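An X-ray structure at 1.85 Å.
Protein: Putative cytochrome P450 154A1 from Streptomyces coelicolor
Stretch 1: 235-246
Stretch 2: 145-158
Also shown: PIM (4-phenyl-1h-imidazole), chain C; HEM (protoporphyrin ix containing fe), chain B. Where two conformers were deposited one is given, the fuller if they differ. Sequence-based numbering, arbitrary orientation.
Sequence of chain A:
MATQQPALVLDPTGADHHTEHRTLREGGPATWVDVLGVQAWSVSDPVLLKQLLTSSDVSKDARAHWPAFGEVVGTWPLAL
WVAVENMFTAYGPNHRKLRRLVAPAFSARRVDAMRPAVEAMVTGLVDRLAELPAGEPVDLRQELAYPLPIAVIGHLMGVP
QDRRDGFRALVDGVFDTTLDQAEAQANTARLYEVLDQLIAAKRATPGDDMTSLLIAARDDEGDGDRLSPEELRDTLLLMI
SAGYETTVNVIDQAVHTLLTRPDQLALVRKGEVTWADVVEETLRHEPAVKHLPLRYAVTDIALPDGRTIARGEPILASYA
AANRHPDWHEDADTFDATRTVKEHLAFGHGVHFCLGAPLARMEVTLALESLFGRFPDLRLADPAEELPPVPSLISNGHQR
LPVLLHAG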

# COMPACT_ATOMS: atom_id res chain seq x y z
N THR A 235 -11.59 -3.58 -10.98
CA THR A 235 -11.83 -2.69 -9.86
C THR A 235 -11.87 -3.57 -8.61
O THR A 235 -11.37 -3.19 -7.55
CB THR A 235 -13.15 -1.92 -10.01
OG1 THR A 235 -13.04 -1.03 -11.12
CG2 THR A 235 -13.44 -1.11 -8.75
N LEU A 236 -12.45 -4.75 -8.73
CA LEU A 236 -12.53 -5.66 -7.59
C LEU A 236 -11.12 -6.13 -7.23
O LEU A 236 -10.78 -6.27 -6.06
CB LEU A 236 -13.41 -6.87 -7.91
CG LEU A 236 -14.91 -6.57 -7.98
CD1 LEU A 236 -15.67 -7.84 -8.32
CD2 LEU A 236 -15.39 -6.01 -6.64
N LEU A 237 -10.30 -6.36 -8.25
CA LEU A 237 -8.92 -6.82 -8.03
C LEU A 237 -8.20 -5.76 -7.20
O LEU A 237 -7.52 -6.08 -6.22
CB LEU A 237 -8.21 -7.02 -9.37
CG LEU A 237 -6.78 -7.58 -9.35
CD1 LEU A 237 -6.48 -8.23 -10.69
CD2 LEU A 237 -5.78 -6.47 -9.05
N LEU A 238 -8.36 -4.50 -7.60
CA LEU A 238 -7.73 -3.38 -6.91
C LEU A 238 -8.17 -3.27 -5.45
O LEU A 238 -7.34 -3.18 -4.54
CB LEU A 238 -8.06 -2.07 -7.63
CG LEU A 238 -7.72 -0.76 -6.92
CD1 LEU A 238 -6.21 -0.65 -6.70
CD2 LEU A 238 -8.20 0.41 -7.77
N MET A 239 -9.48 -3.26 -5.23
CA MET A 239 -10.01 -3.14 -3.88
C MET A 239 -9.64 -4.31 -2.97
O MET A 239 -9.30 -4.10 -1.80
CB MET A 239 -11.53 -2.97 -3.92
CG MET A 239 -11.98 -1.80 -4.80
SD MET A 239 -11.15 -0.24 -4.38
CE MET A 239 -11.69 -0.06 -2.71
N ILE A 240 -9.72 -5.53 -3.48
CA ILE A 240 -9.38 -6.69 -2.68
C ILE A 240 -7.88 -6.72 -2.38
O ILE A 240 -7.48 -6.98 -1.25
CB ILE A 240 -9.80 -8.00 -3.39
CG1 ILE A 240 -11.33 -8.09 -3.41
CG2 ILE A 240 -9.20 -9.21 -2.68
CD1 ILE A 240 -11.88 -9.25 -4.19
N SER A 241 -7.06 -6.45 -3.39
CA SER A 241 -5.61 -6.45 -3.18
C SER A 241 -5.20 -5.38 -2.19
O SER A 241 -4.34 -5.61 -1.33
CB SER A 241 -4.88 -6.22 -4.51
OG SER A 241 -5.12 -7.28 -5.41
N ALA A 242 -5.80 -4.20 -2.30
CA ALA A 242 -5.48 -3.10 -1.40
C ALA A 242 -5.85 -3.43 0.05
O ALA A 242 -5.16 -3.02 0.98
CB ALA A 242 -6.21 -1.84 -1.84
N GLY A 243 -6.93 -4.18 0.24
CA GLY A 243 -7.33 -4.53 1.58
C GLY A 243 -6.58 -5.70 2.19
O GLY A 243 -6.47 -5.81 3.41
N TYR A 244 -6.05 -6.58 1.34
CA TYR A 244 -5.31 -7.75 1.82
C TYR A 244 -3.81 -7.60 2.06
O TYR A 244 -3.21 -8.39 2.79
CB TYR A 244 -5.48 -8.91 0.84
CG TYR A 244 -6.68 -9.80 1.07
CD1 TYR A 244 -7.98 -9.32 0.89
CD2 TYR A 244 -6.51 -11.13 1.44
CE1 TYR A 244 -9.07 -10.16 1.07
CE2 TYR A 244 -7.59 -11.97 1.62
CZ TYR A 244 -8.87 -11.48 1.43
OH TYR A 244 -9.94 -12.32 1.60
N GLU A 245 -3.25 -6.55 1.47
CA GLU A 245 -1.84 -6.22 1.59
C GLU A 245 -1.74 -4.75 1.95
O GLU A 245 -2.75 -4.07 2.11
CB GLU A 245 -1.13 -6.48 0.26
CG GLU A 245 -0.47 -7.84 0.17
CD GLU A 245 0.60 -8.02 1.22
OE1 GLU A 245 1.58 -7.24 1.21
OE2 GLU A 245 0.48 -8.93 2.06
N THR A 246 -0.51 -4.26 2.08
CA THR A 246 -0.25 -2.87 2.41
C THR A 246 -0.59 -2.45 3.85
O THR A 246 0.32 -2.11 4.60
CB THR A 246 -0.96 -1.93 1.42
OG1 THR A 246 -1.11 -2.60 0.16
CG2 THR A 246 -0.12 -0.69 1.19
N1 PIM C . -2.66 -1.25 -2.40
C2 PIM C . -2.95 -0.28 -1.47
N3 PIM C . -3.45 0.69 -2.05
C4 PIM C . -3.52 0.46 -3.35
C5 PIM C . -3.03 -0.76 -3.60
C6 PIM C . -2.87 -1.52 -4.89
C7 PIM C . -2.90 -2.95 -4.85
C8 PIM C . -2.76 -3.68 -6.09
C9 PIM C . -2.59 -2.96 -7.29
C10 PIM C . -2.56 -1.54 -7.32
C11 PIM C . -2.71 -0.85 -6.09
CHA HEM B . -3.98 4.09 -4.28
CHB HEM B . -7.40 1.71 -1.86
CHC HEM B . -4.41 1.22 1.90
CHD HEM B . -1.00 3.57 -0.53
C1A HEM B . -5.18 3.51 -3.96
C2A HEM B . -6.36 3.44 -4.83
C3A HEM B . -7.31 2.78 -4.16
C4A HEM B . -6.77 2.41 -2.86
CMA HEM B . -8.73 2.43 -4.63
CAA HEM B . -6.43 4.05 -6.25
CBA HEM B . -6.78 5.55 -6.18
CGA HEM B . -6.87 6.26 -7.53
O1A HEM B . -6.04 5.87 -8.42
O2A HEM B . -7.70 7.15 -7.67
C1B HEM B . -6.89 1.36 -0.64
C2B HEM B . -7.63 0.61 0.37
C3B HEM B . -6.79 0.47 1.43
C4B HEM B . -5.54 1.12 1.10
CMB HEM B . -9.07 0.10 0.20
CAB HEM B . -7.04 -0.25 2.78
CBB HEM B . -8.13 0.41 3.65
C1C HEM B . -3.21 1.83 1.56
C2C HEM B . -2.04 1.89 2.44
C3C HEM B . -1.08 2.54 1.76
C4C HEM B . -1.64 2.89 0.47
CMC HEM B . -2.01 1.27 3.88
CAC HEM B . 0.38 2.91 2.15
CBC HEM B . 0.60 3.53 3.53
C1D HEM B . -1.49 3.91 -1.76
C2D HEM B . -0.76 4.61 -2.80
C3D HEM B . -1.59 4.75 -3.86
C4D HEM B . -2.85 4.15 -3.48
CMD HEM B . 0.70 5.07 -2.67
CAD HEM B . -1.24 5.39 -5.20
CBD HEM B . -1.03 6.91 -5.24
CGD HEM B . -0.63 7.26 -6.66
O1D HEM B . 0.53 7.62 -6.88
O2D HEM B . -1.52 7.12 -7.54
NA HEM B . -5.47 2.88 -2.77
NB HEM B . -5.62 1.66 -0.17
NC HEM B . -2.95 2.45 0.37
ND HEM B . -2.79 3.63 -2.19
FE HEM B . -4.20 2.67 -1.20
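Stretch 2 145-158: AYPLPIAVIGHLMG

Stretch 2 is mostly helical, with a helix that runs to Met157 packing against the helix of stretch 1 that runs through residues 235-244. The two run in roughly opposite directions, with an angle of 150° between their N-to-C vectors and an axial separation of 8.6 Å at closest approach. The C-terminal end of stretch 2 therefore lies beside the earlier turns of stretch 1, while Tyr146, near the N-terminal end of stretch 2, reaches the residues where the first helix ends.

The hollow at the centre of the contact is Gly243. Its CA lies 3.9 Å from Ile153 CB, and the two CA atoms, Gly243 CA and Ile153 CA, are 5.3 Å apart. A CB on Gly243 would point toward stretch 2 and fall 2.4 Å from Ile153 CG1, so the space that a side chain would need is already taken by isoleucine. Ile153, with chi1 t and chi2 p, is the bump that fits this gap: its CD1 reaches the backbone at Met239 O (3.7 Å), and its CG2 touches Tyr244 CE1 (3.7 Å). One turn earlier in stretch 2, Pro149 presses its CB to 3.2 Å from Gly243 O, so the bare backbone of the glycine receives the proline as well.

Tyr244 forms a broad ridge beside this hollow. Its CB leaves sideways, but the ring comes nearer to stretch 2, and Ile150 covers one face: Ile150 CG1 sits 3.9 Å from the centroid of the Tyr244 ring, 20° off the normal, in a CH-pi contact. Water 1 bridges the two helices here, donating hydrogen bonds to Ile150 O (3.0 Å) and Tyr244 OH (2.9 Å), linking the tyrosine hydroxyl to the backbone of the opposing helix.

At the other end, Met157 extends toward stretch 1 with all three chi angles in m. Its terminal methyl packs against two side chains, with Met157 CE 3.6 Å from both Leu236 CD2 and Met239 CB. Met239 also faces the haem, its SD lying 3.6 Å from the CMA methyl of HEM, so this residue lies between stretch 2 and the cofactor.

The polar contact lies where the first helix gives out. Glu245, the first residue to leave helical phi/psi, has its CB directed away from stretch 2, yet its carboxylate comes back to accept a hydrogen bond from Tyr146 (OH to Glu245 OE2, 3.0 Å). The same carboxylate oxygen and Tyr244 O both lie at the edge of the Tyr146 ring, near its plane.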

# COMPACT_ATOMS: atom_id res chain seq x y z
N ALA A 145 -1.49 -8.28 12.27
CA ALA A 145 -1.28 -7.44 11.09
C ALA A 145 -1.99 -7.91 9.82
O ALA A 145 -2.60 -7.10 9.11
CB ALA A 145 0.23 -7.30 10.83
N TYR A 146 -1.93 -9.21 9.52
CA TYR A 146 -2.57 -9.74 8.33
C TYR A 146 -4.09 -9.93 8.43
O TYR A 146 -4.84 -9.47 7.57
CB TYR A 146 -1.93 -11.07 7.92
CG TYR A 146 -0.85 -10.96 6.86
CD1 TYR A 146 0.44 -11.44 7.09
CD2 TYR A 146 -1.13 -10.38 5.62
CE1 TYR A 146 1.43 -11.36 6.11
CE2 TYR A 146 -0.14 -10.29 4.63
CZ TYR A 146 1.13 -10.78 4.88
OH TYR A 146 2.10 -10.68 3.91
N PRO A 147 -4.57 -10.60 9.49
CA PRO A 147 -6.01 -10.82 9.63
C PRO A 147 -6.93 -9.61 9.80
O PRO A 147 -8.06 -9.63 9.32
CB PRO A 147 -6.11 -11.79 10.81
CG PRO A 147 -4.91 -11.43 11.64
CD PRO A 147 -3.83 -11.26 10.59
N LEU A 148 -6.47 -8.55 10.46
CA LEU A 148 -7.33 -7.38 10.64
C LEU A 148 -7.78 -6.73 9.33
O LEU A 148 -8.99 -6.58 9.10
CB LEU A 148 -6.64 -6.33 11.53
CG LEU A 148 -7.41 -5.02 11.73
CD1 LEU A 148 -8.80 -5.29 12.29
CD2 LEU A 148 -6.62 -4.12 12.67
N PRO A 149 -6.84 -6.34 8.46
CA PRO A 149 -7.22 -5.71 7.19
C PRO A 149 -8.12 -6.62 6.34
O PRO A 149 -8.99 -6.15 5.62
CB PRO A 149 -5.87 -5.45 6.51
CG PRO A 149 -4.92 -5.29 7.66
CD PRO A 149 -5.37 -6.40 8.60
N ILE A 150 -7.90 -7.93 6.44
CA ILE A 150 -8.70 -8.89 5.68
C ILE A 150 -10.14 -8.89 6.20
O ILE A 150 -11.09 -8.93 5.42
CB ILE A 150 -8.09 -10.32 5.79
CG1 ILE A 150 -6.78 -10.36 5.00
CG2 ILE A 150 -9.08 -11.36 5.26
CD1 ILE A 150 -6.03 -11.68 5.09
N ALA A 151 -10.29 -8.84 7.52
CA ALA A 151 -11.62 -8.83 8.13
C ALA A 151 -12.36 -7.55 7.75
O ALA A 151 -13.56 -7.58 7.49
CB ALA A 151 -11.50 -8.94 9.65
N VAL A 152 -11.64 -6.43 7.73
CA VAL A 152 -12.25 -5.15 7.39
C VAL A 152 -12.68 -5.09 5.92
O VAL A 152 -13.82 -4.72 5.62
CB VAL A 152 -11.27 -3.99 7.67
CG1 VAL A 152 -11.88 -2.67 7.21
CG2 VAL A 152 -10.95 -3.93 9.16
N ILE A 153 -11.78 -5.45 5.02
CA ILE A 153 -12.11 -5.41 3.60
C ILE A 153 -13.19 -6.45 3.27
O ILE A 153 -14.02 -6.22 2.40
CB ILE A 153 -10.86 -5.65 2.72
CG1 ILE A 153 -11.14 -5.18 1.29
CG2 ILE A 153 -10.47 -7.12 2.72
CD1 ILE A 153 -11.40 -3.69 1.19
N GLY A 154 -13.17 -7.58 3.98
CA GLY A 154 -14.16 -8.61 3.73
C GLY A 154 -15.55 -8.11 4.07
O GLY A 154 -16.52 -8.39 3.36
N HIS A 155 -15.64 -7.37 5.17
CA HIS A 155 -16.90 -6.81 5.63
C HIS A 155 -17.38 -5.72 4.68
O HIS A 155 -18.54 -5.68 4.29
CB HIS A 155 -16.73 -6.26 7.05
CG HIS A 155 -17.88 -5.44 7.53
ND1 HIS A 155 -17.96 -4.08 7.33
CD2 HIS A 155 -19.01 -5.78 8.20
CE1 HIS A 155 -19.08 -3.61 7.86
NE2 HIS A 155 -19.73 -4.63 8.39
N LEU A 156 -16.47 -4.83 4.30
CA LEU A 156 -16.79 -3.74 3.40
C LEU A 156 -17.14 -4.20 1.99
O LEU A 156 -18.12 -3.74 1.40
CB LEU A 156 -15.61 -2.76 3.36
CG LEU A 156 -15.77 -1.42 2.63
CD1 LEU A 156 -14.67 -0.47 3.10
CD2 LEU A 156 -15.70 -1.63 1.13
N MET A 157 -16.34 -5.10 1.43
CA MET A 157 -16.59 -5.60 0.08
C MET A 157 -17.63 -6.73 0.05
O MET A 157 -18.16 -7.05 -1.01
CB MET A 157 -15.29 -6.09 -0.56
CG MET A 157 -14.24 -5.00 -0.78
SD MET A 157 -14.80 -3.63 -1.83
CE MET A 157 -14.80 -4.41 -3.46
N GLY A 158 -17.89 -7.33 1.21
CA GLY A 158 -18.86 -8.41 1.27
C GLY A 158 -18.32 -9.72 0.75
O GLY A 158 -19.01 -10.44 0.01
O HOH W 1 -11.84 -10.59 2.99